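Local atomic coordinates of nicotinate phosphoribosyltransferase (Vibrio cholerae, PDB entry 4HL7), a protein that probably catalyses the ATP-dependent joining of nicotinate to the phosphoribosyl group of 5-phosphoribosyl 1-diphosphate, giving nicotinate ribonucleotide for NAD biosynthesis. Residues 20-23 with 24-28; 215-218 with 219-223; 333-336 with 337-341. One frame throughout, in Å; residues are numbered along the deposited sequence.

From the N terminus, the chain first reaches contact 1, the opening turns of helix 21-33, then contact 2, the whole of the short helix 216-222 with its two capping residues, and last contact 3, the closing turns of helix 329-339. Each joins two adjoining segments, so none closes a long loop; they follow in series and neither nest nor cross. Contacts 1 and 2 meet in space, where the ring of Tyr216 packs against Ala21 and Ile24, tying the N-terminal family region to the later barrel-related region. Contact 3 stands apart, its nearest atoms about 19 Å from contact 1, inside the beta-alpha-beta unit formed by strand 320-323, helix 329-339 and strand 344-349.

Contact 1: residues 20-23 with 24-28; sequences DAYK and INMMQ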
loop_
_atom_site.group_PDB
_atom_site.type_symbol
_atom_site.label_atom_id
_atom_site.label_comp_id
_atom_site.label_asym_id
_atom_site.label_seq_id
_atom_site.Cartn_x
_atom_site.Cartn_y
_atom_site.Cartn_z
ATOM N N ASP A 20 -2.086 -6.362 -3.898
ATOM C CA ASP A 20 -0.711 -6.280 -3.308
ATOM C C ASP A 20 -0.427 -7.543 -2.533
ATOM O O ASP A 20 -1.223 -7.949 -1.693
ATOM C CB ASP A 20 -0.608 -5.066 -2.388
ATOM C CG ASP A 20 -0.536 -3.723 -3.172
ATOM O OD1 ASP A 20 -0.227 -3.721 -4.402
ATOM O OD2 ASP A 20 -0.755 -2.681 -2.513
ATOM N N ALA A 21 0.758 -8.120 -2.755
ATOM C CA ALA A 21 1.126 -9.392 -2.198
ATOM C C ALA A 21 1.083 -9.349 -0.700
ATOM O O ALA A 21 0.750 -10.373 -0.058
ATOM C CB ALA A 21 2.538 -9.727 -2.665
ATOM N N TYR A 22 1.418 -8.194 -0.112
ATOM C CA TYR A 22 1.463 -8.135 1.368
ATOM C C TYR A 22 0.064 -8.354 2.009
ATOM O O TYR A 22 -0.004 -8.617 3.183
ATOM C CB TYR A 22 2.037 -6.789 1.870
ATOM C CG TYR A 22 0.979 -5.644 1.926
ATOM C CD1 TYR A 22 0.876 -4.711 0.906
ATOM C CD2 TYR A 22 0.070 -5.533 3.007
ATOM C CE1 TYR A 22 -0.066 -3.682 0.939
ATOM C CE2 TYR A 22 -0.896 -4.520 3.039
ATOM C CZ TYR A 22 -0.966 -3.595 1.997
ATOM O OH TYR A 22 -1.917 -2.584 2.023
ATOM N N LYS A 23 -1.030 -8.220 1.228
ATOM C CA LYS A 23 -2.361 -8.448 1.755
ATOM C C LYS A 23 -2.584 -9.916 2.004
ATOM O O LYS A 23 -3.101 -10.305 3.079
ATOM C CB LYS A 23 -3.449 -7.855 0.804
ATOM C CG LYS A 23 -3.312 -6.347 0.716
ATOM C CD LYS A 23 -4.469 -5.565 1.329
ATOM C CE LYS A 23 -4.393 -5.495 2.826
ATOM N NZ LYS A 23 -5.512 -4.648 3.360
ATOM N N ILE A 24 -2.175 -10.746 1.058
ATOM C CA ILE A 24 -2.228 -12.200 1.256
ATOM C C ILE A 24 -1.248 -12.624 2.340
ATOM O O ILE A 24 -1.539 -13.504 3.193
ATOM C CB ILE A 24 -1.966 -12.971 -0.082
ATOM C CG1 ILE A 24 -3.261 -12.918 -0.936
ATOM C CG2 ILE A 24 -1.613 -14.462 0.180
ATOM C CD1 ILE A 24 -3.152 -13.662 -2.287
ATOM N N ASN A 25 -0.056 -12.031 2.310
ATOM C CA ASN A 25 0.901 -12.402 3.306
ATOM C C ASN A 25 0.409 -12.076 4.727
ATOM O O ASN A 25 0.462 -12.946 5.622
ATOM C CB ASN A 25 2.248 -11.750 2.992
ATOM C CG ASN A 25 2.787 -12.171 1.653
ATOM O OD1 ASN A 25 2.291 -13.146 1.011
ATOM N ND2 ASN A 25 3.803 -11.410 1.168
HETATM N N MSE A 26 -0.117 -10.859 4.935
HETATM C CA MSE A 26 -0.641 -10.469 6.212
HETATM C C MSE A 26 -1.863 -11.315 6.521
HETATM O O MSE A 26 -2.087 -11.665 7.673
HETATM C CB MSE A 26 -0.980 -8.974 6.162
HETATM C CG MSE A 26 -1.197 -8.405 7.512
HETATM SE SE MSE A 26 -1.206 -6.441 7.152
HETATM C CE MSE A 26 -0.047 -5.936 6.121
HETATM N N MSE A 27 -2.618 -11.727 5.507
HETATM C CA MSE A 27 -3.748 -12.638 5.807
HETATM C C MSE A 27 -3.279 -13.926 6.455
HETATM O O MSE A 27 -3.953 -14.492 7.341
HETATM C CB MSE A 27 -4.481 -12.939 4.486
HETATM C CG MSE A 27 -5.767 -13.751 4.784
HETATM SE SE MSE A 27 -6.580 -14.091 3.010
HETATM C CE MSE A 27 -8.128 -15.220 3.416
ATOM N N GLN A 28 -2.140 -14.451 6.014
ATOM C CA GLN A 28 -1.566 -15.611 6.719
ATOM C C GLN A 28 -1.266 -15.332 8.160
ATOM O O GLN A 28 -1.544 -16.201 9.050
ATOM C CB GLN A 28 -0.331 -16.234 6.033
ATOM C CG GLN A 28 0.374 -17.193 7.027
ATOM C CD GLN A 28 1.345 -18.090 6.373
ATOM O OE1 GLN A 28 0.984 -18.860 5.470
ATOM N NE2 GLN A 28 2.605 -17.987 6.774
#
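The first turns of helix 21-33 bring Ala21, Tyr22 and Lys23 against Asn25, Met26 and Met27 in the classic i to i+4 pattern. Three successive backbone bonds tie the turn: Asn25 N gives to Ala21 O, Met26 N to Tyr22 O at 2.8 Å, and Met27 N to Lys23 O. Along one flank the side chains of Tyr22 and Met26, the latter a selenomethionine, run side by side in the same direction, although the detailed position of the methionine CE is doubtful. One face of the tyrosine ring is covered by Lys23 CG, 3.8 Å above the plane and toward the rim. Beyond this point the lysine chain bends twice and delivers NZ to Glu132 and Glu233, with which it makes salt bridges, and to the carbonyl oxygen of Ile129, a hydrogen-bonding third partner. Glu233 directly follows His232, which is predicted to be autophosphorylated and is unmodified here, so the turn lies close to that probable site. The phenol OH of Tyr22 and the carboxylate of Asp20 both engage Arg187. On another flank, chi1 of Asn25 (-60°) sets CG beside its own backbone N and 3.2 Å from Ala21 O; its amide makes no hydrogen bond to that carbonyl, and OD1 pairs instead with Tyr216 OH.

Contact 2: residues 215-218 with 219-223; sequences NYHF and AREFD
Glu221 reaches back along helix 216-222 to His217 and Phe218, and its side chain can be read atom by atom. CB lies 3.6 Å from His217 O, the carbonyl that also accepts the backbone N-H of Glu221. CG sits over the centre of the Phe222 ring, 3.8 Å above its plane. With CG trans to the backbone N (chi1 169°) and the chain extended, OE1 arrives at the edge of the Phe218 ring, in its plane and 3.6 Å from CD1. Glu221 OE1 accepts a hydrogen bond from a water whose O is 2.7 Å away, and the O of this water is 3.0 Å from His217 NE2, bridging acid and imidazole; ND1, the other ring nitrogen, is hydrogen-bonded to Ser15 OG. OE2 has a long, weak ion pair with Arg196. A second water lies over the centre of the histidine ring: its O donates to His217 O and accepts from Arg220 NE at 2.8 Å, while NH1 of that arginine forms a salt bridge with Asp74. Both helix ends carry recognised motifs. Asn215 is the N-cap, its OD1 taking Phe218 N at 2.9 Å from above the amide plane, and Asp223, at positive phi, ends the last turn in a Schellman motif. Phe218 and Phe222 lean on helix 192-205, whereas Tyr216, Ala219 and Arg220 touch Tyr77 of helix 72-81, so the short helix packs against both.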
loop_
_atom_site.group_PDB
_atom_site.type_symbol
_atom_site.label_atom_id
_atom_site.label_comp_id
_atom_site.label_asym_id
_atom_site.label_seq_id
_atom_site.Cartn_x
_atom_site.Cartn_y
_atom_site.Cartn_z
ATOM N N ASN A 215 2.313 -6.766 -7.120
ATOM C CA ASN A 215 1.144 -7.457 -7.601
ATOM C C ASN A 215 1.446 -8.964 -7.882
ATOM O O ASN A 215 2.232 -9.269 -8.768
ATOM C CB ASN A 215 0.641 -6.728 -8.852
ATOM C CG ASN A 215 -0.705 -7.246 -9.328
ATOM O OD1 ASN A 215 -0.843 -8.416 -9.668
ATOM N ND2 ASN A 215 -1.712 -6.385 -9.298
ATOM N N TYR A 216 0.794 -9.878 -7.143
ATOM C CA TYR A 216 1.057 -11.328 -7.327
ATOM C C TYR A 216 0.679 -11.765 -8.743
ATOM O O TYR A 216 1.416 -12.555 -9.423
ATOM C CB TYR A 216 0.243 -12.169 -6.300
ATOM C CG TYR A 216 1.026 -12.548 -5.042
ATOM C CD1 TYR A 216 2.346 -12.975 -5.134
ATOM C CD2 TYR A 216 0.420 -12.498 -3.775
ATOM C CE1 TYR A 216 3.077 -13.347 -3.983
ATOM C CE2 TYR A 216 1.118 -12.865 -2.614
ATOM C CZ TYR A 216 2.441 -13.332 -2.730
ATOM O OH TYR A 216 3.177 -13.682 -1.576
ATOM N N HIS A 217 -0.487 -11.327 -9.195
ATOM C CA HIS A 217 -0.969 -11.727 -10.536
ATOM C C HIS A 217 -0.011 -11.379 -11.648
ATOM O O HIS A 217 0.269 -12.213 -12.563
ATOM C CB HIS A 217 -2.336 -11.099 -10.812
ATOM C CG HIS A 217 -2.935 -11.514 -12.133
ATOM N ND1 HIS A 217 -3.765 -12.553 -12.253
ATOM C CD2 HIS A 217 -2.767 -10.999 -13.413
ATOM C CE1 HIS A 217 -4.130 -12.700 -13.536
ATOM N NE2 HIS A 217 -3.536 -11.747 -14.245
ATOM N N PHE A 218 0.519 -10.167 -11.599
ATOM C CA PHE A 218 1.461 -9.686 -12.633
ATOM C C PHE A 218 2.880 -10.193 -12.358
ATOM O O PHE A 218 3.625 -10.371 -13.301
ATOM C CB PHE A 218 1.406 -8.133 -12.742
ATOM C CG PHE A 218 0.138 -7.629 -13.399
ATOM C CD1 PHE A 218 -0.301 -8.182 -14.615
ATOM C CD2 PHE A 218 -0.651 -6.632 -12.782
ATOM C CE1 PHE A 218 -1.519 -7.792 -15.198
ATOM C CE2 PHE A 218 -1.831 -6.218 -13.373
ATOM C CZ PHE A 218 -2.281 -6.793 -14.570
ATOM N N ALA A 219 3.218 -10.487 -11.095
ATOM C CA ALA A 219 4.488 -11.201 -10.788
ATOM C C ALA A 219 4.481 -12.559 -11.515
ATOM O O ALA A 219 5.435 -12.910 -12.200
ATOM C CB ALA A 219 4.697 -11.382 -9.287
ATOM N N ARG A 220 3.369 -13.271 -11.413
ATOM C CA ARG A 220 3.173 -14.480 -12.226
ATOM C C ARG A 220 3.287 -14.258 -13.707
ATOM O O ARG A 220 4.050 -14.966 -14.363
ATOM C CB ARG A 220 1.867 -15.209 -11.887
ATOM C CG ARG A 220 1.635 -16.508 -12.687
ATOM C CD ARG A 220 0.373 -17.263 -12.217
ATOM N NE ARG A 220 -0.818 -16.414 -12.255
ATOM C CZ ARG A 220 -1.993 -16.710 -11.699
ATOM N NH1 ARG A 220 -2.162 -17.882 -11.071
ATOM N NH2 ARG A 220 -3.007 -15.841 -11.783
ATOM N N GLU A 221 2.498 -13.339 -14.240
ATOM C CA GLU A 221 2.388 -13.172 -15.672
ATOM C C GLU A 221 3.742 -12.879 -16.288
ATOM O O GLU A 221 4.074 -13.344 -17.422
ATOM C CB GLU A 221 1.419 -12.043 -15.994
ATOM C CG GLU A 221 1.465 -11.650 -17.455
ATOM C CD GLU A 221 0.219 -10.932 -17.932
ATOM O OE1 GLU A 221 -0.699 -10.708 -17.126
ATOM O OE2 GLU A 221 0.156 -10.585 -19.129
ATOM N N PHE A 222 4.545 -12.093 -15.575
ATOM C CA PHE A 222 5.812 -11.603 -16.164
ATOM C C PHE A 222 7.057 -12.244 -15.548
ATOM O O PHE A 222 8.166 -11.805 -15.829
ATOM C CB PHE A 222 5.885 -10.059 -16.022
ATOM C CG PHE A 222 4.852 -9.349 -16.813
ATOM C CD1 PHE A 222 4.909 -9.363 -18.207
ATOM C CD2 PHE A 222 3.800 -8.700 -16.184
ATOM C CE1 PHE A 222 3.948 -8.735 -18.963
ATOM C CE2 PHE A 222 2.840 -8.047 -16.928
ATOM C CZ PHE A 222 2.911 -8.045 -18.322
ATOM N N ASP A 223 6.871 -13.224 -14.647
ATOM C CA ASP A 223 7.986 -13.890 -13.975
ATOM C C ASP A 223 8.863 -12.857 -13.300
ATOM O O ASP A 223 10.096 -12.795 -13.521
ATOM C CB ASP A 223 8.795 -14.763 -14.959
ATOM C CG ASP A 223 9.886 -15.592 -14.251
ATOM O OD1 ASP A 223 9.680 -16.056 -13.087
ATOM O OD2 ASP A 223 10.973 -15.739 -14.820
HETATM O O HOH W 1 -1.159 -14.060 -13.680
HETATM O O HOH W 2 -3.354 -10.724 -17.089
#

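Contact 3: residues 333-336 with 337-341; sequences LELC and EYFAG
Leu335 O receives the backbone N-H of Phe339 at 3.0 Å, the shortest established hydrogen bond across the last turns of helix 329-339. Two longer links of the same kind precede it, Glu337 N to Leu333 O and Tyr338 N to Glu334 O, each 3.1 Å. The side chains of Leu335 and Phe339 follow the backbone bond, lying alongside and pointing the same way: methyl CD2 of the leucine sits at the edge of the phenylalanine ring, in its plane, 3.7 Å from CE1. One face of this ring takes Tyr338 CD2, which stands 3.5 Å above the centre, so leucine and tyrosine meet the ring at edge and face respectively. Tyr338 in turn places its ring edge-to-face with Phe299 and its hydroxyl on Asp303, both of helix 298-311. Phe339 and Leu335 press on Ile345 and Phe347 of strand 344-349, as expected for the helix of a beta-alpha-beta crossover packed on its parallel sheet. Glu337 holds CG beside its backbone N (chi1 -72°), which leaves CG 3.6 Å from Leu333 O; its OE2 forms a salt bridge with Arg174. The helix leaves helical geometry at Ala340. The chemistry is therefore divided: apolar contact seats the helix on the sheet, while a salt bridge and a hydroxyl bond tie it to the neighbouring helices 155-174 and 298-311, and Arg174 probably helps to balance the carboxylate of Glu337.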
loop_
_atom_site.group_PDB
_atom_site.type_symbol
_atom_site.label_atom_id
_atom_site.label_comp_id
_atom_site.label_asym_id
_atom_site.label_seq_id
_atom_site.Cartn_x
_atom_site.Cartn_y
_atom_site.Cartn_z
ATOM N N LEU A 333 16.331 9.461 -8.339
ATOM C CA LEU A 333 17.782 9.611 -8.677
ATOM C C LEU A 333 18.524 10.425 -7.630
ATOM O O LEU A 333 19.693 10.155 -7.312
ATOM C CB LEU A 333 17.986 10.159 -10.084
ATOM C CG LEU A 333 17.492 9.262 -11.233
ATOM C CD1 LEU A 333 17.758 9.891 -12.636
ATOM C CD2 LEU A 333 18.029 7.826 -11.163
ATOM N N GLU A 334 17.881 11.460 -7.114
ATOM C CA GLU A 334 18.455 12.258 -6.022
ATOM C C GLU A 334 18.751 11.394 -4.790
ATOM O O GLU A 334 19.800 11.573 -4.096
ATOM C CB GLU A 334 17.486 13.388 -5.630
ATOM C CG GLU A 334 18.048 14.359 -4.624
ATOM C CD GLU A 334 17.027 15.400 -4.163
ATOM O OE1 GLU A 334 17.505 16.429 -3.645
ATOM O OE2 GLU A 334 15.781 15.184 -4.294
ATOM N N LEU A 335 17.811 10.515 -4.467
ATOM C CA LEU A 335 17.979 9.604 -3.317
ATOM C C LEU A 335 19.094 8.610 -3.617
ATOM O O LEU A 335 19.868 8.280 -2.698
ATOM C CB LEU A 335 16.647 8.906 -2.980
ATOM C CG LEU A 335 15.764 9.895 -2.192
ATOM C CD1 LEU A 335 14.311 9.391 -2.201
ATOM C CD2 LEU A 335 16.216 10.105 -0.759
ATOM N N CYS A 336 19.188 8.162 -4.892
ATOM C CA CYS A 336 20.300 7.251 -5.299
ATOM C C CYS A 336 21.666 7.858 -4.966
ATOM O O CYS A 336 22.520 7.188 -4.401
ATOM C CB CYS A 336 20.276 6.973 -6.784
ATOM S SG CYS A 336 18.942 5.874 -7.328
ATOM N N GLU A 337 21.850 9.136 -5.336
ATOM C CA GLU A 337 23.143 9.800 -5.109
ATOM C C GLU A 337 23.426 9.968 -3.623
ATOM O O GLU A 337 24.592 9.853 -3.181
ATOM C CB GLU A 337 23.160 11.141 -5.840
ATOM C CG GLU A 337 23.261 10.880 -7.347
ATOM C CD GLU A 337 23.101 12.098 -8.235
ATOM O OE1 GLU A 337 23.780 12.110 -9.269
ATOM O OE2 GLU A 337 22.294 13.035 -7.923
ATOM N N TYR A 338 22.401 10.326 -2.862
ATOM C CA TYR A 338 22.578 10.635 -1.469
ATOM C C TYR A 338 22.930 9.367 -0.665
ATOM O O TYR A 338 23.634 9.455 0.328
ATOM C CB TYR A 338 21.306 11.218 -0.870
ATOM C CG TYR A 338 21.475 11.863 0.499
ATOM C CD1 TYR A 338 21.954 13.180 0.618
ATOM C CD2 TYR A 338 21.124 11.186 1.669
ATOM C CE1 TYR A 338 22.099 13.786 1.877
ATOM C CE2 TYR A 338 21.268 11.762 2.917
ATOM C CZ TYR A 338 21.734 13.068 3.032
ATOM O OH TYR A 338 21.820 13.621 4.288
ATOM N N PHE A 339 22.374 8.225 -1.074
ATOM C CA PHE A 339 22.536 6.962 -0.285
ATOM C C PHE A 339 23.528 5.959 -0.884
ATOM O O PHE A 339 23.777 4.905 -0.300
ATOM C CB PHE A 339 21.154 6.337 0.081
ATOM C CG PHE A 339 20.413 7.130 1.100
ATOM C CD1 PHE A 339 19.249 7.843 0.754
ATOM C CD2 PHE A 339 20.873 7.207 2.393
ATOM C CE1 PHE A 339 18.576 8.626 1.691
ATOM C CE2 PHE A 339 20.201 7.955 3.381
ATOM C CZ PHE A 339 19.031 8.678 3.040
ATOM N N ALA A 340 24.142 6.337 -2.010
ATOM C CA ALA A 340 25.098 5.468 -2.707
ATOM C C ALA A 340 26.208 5.060 -1.742
ATOM O O ALA A 340 26.734 5.896 -0.991
ATOM C CB ALA A 340 25.677 6.175 -3.952
ATOM N N GLY A 341 26.479 3.761 -1.694
ATOM C CA GLY A 341 27.541 3.211 -0.835
ATOM C C GLY A 341 27.202 3.059 0.641
ATOM O O GLY A 341 27.985 2.512 1.395
#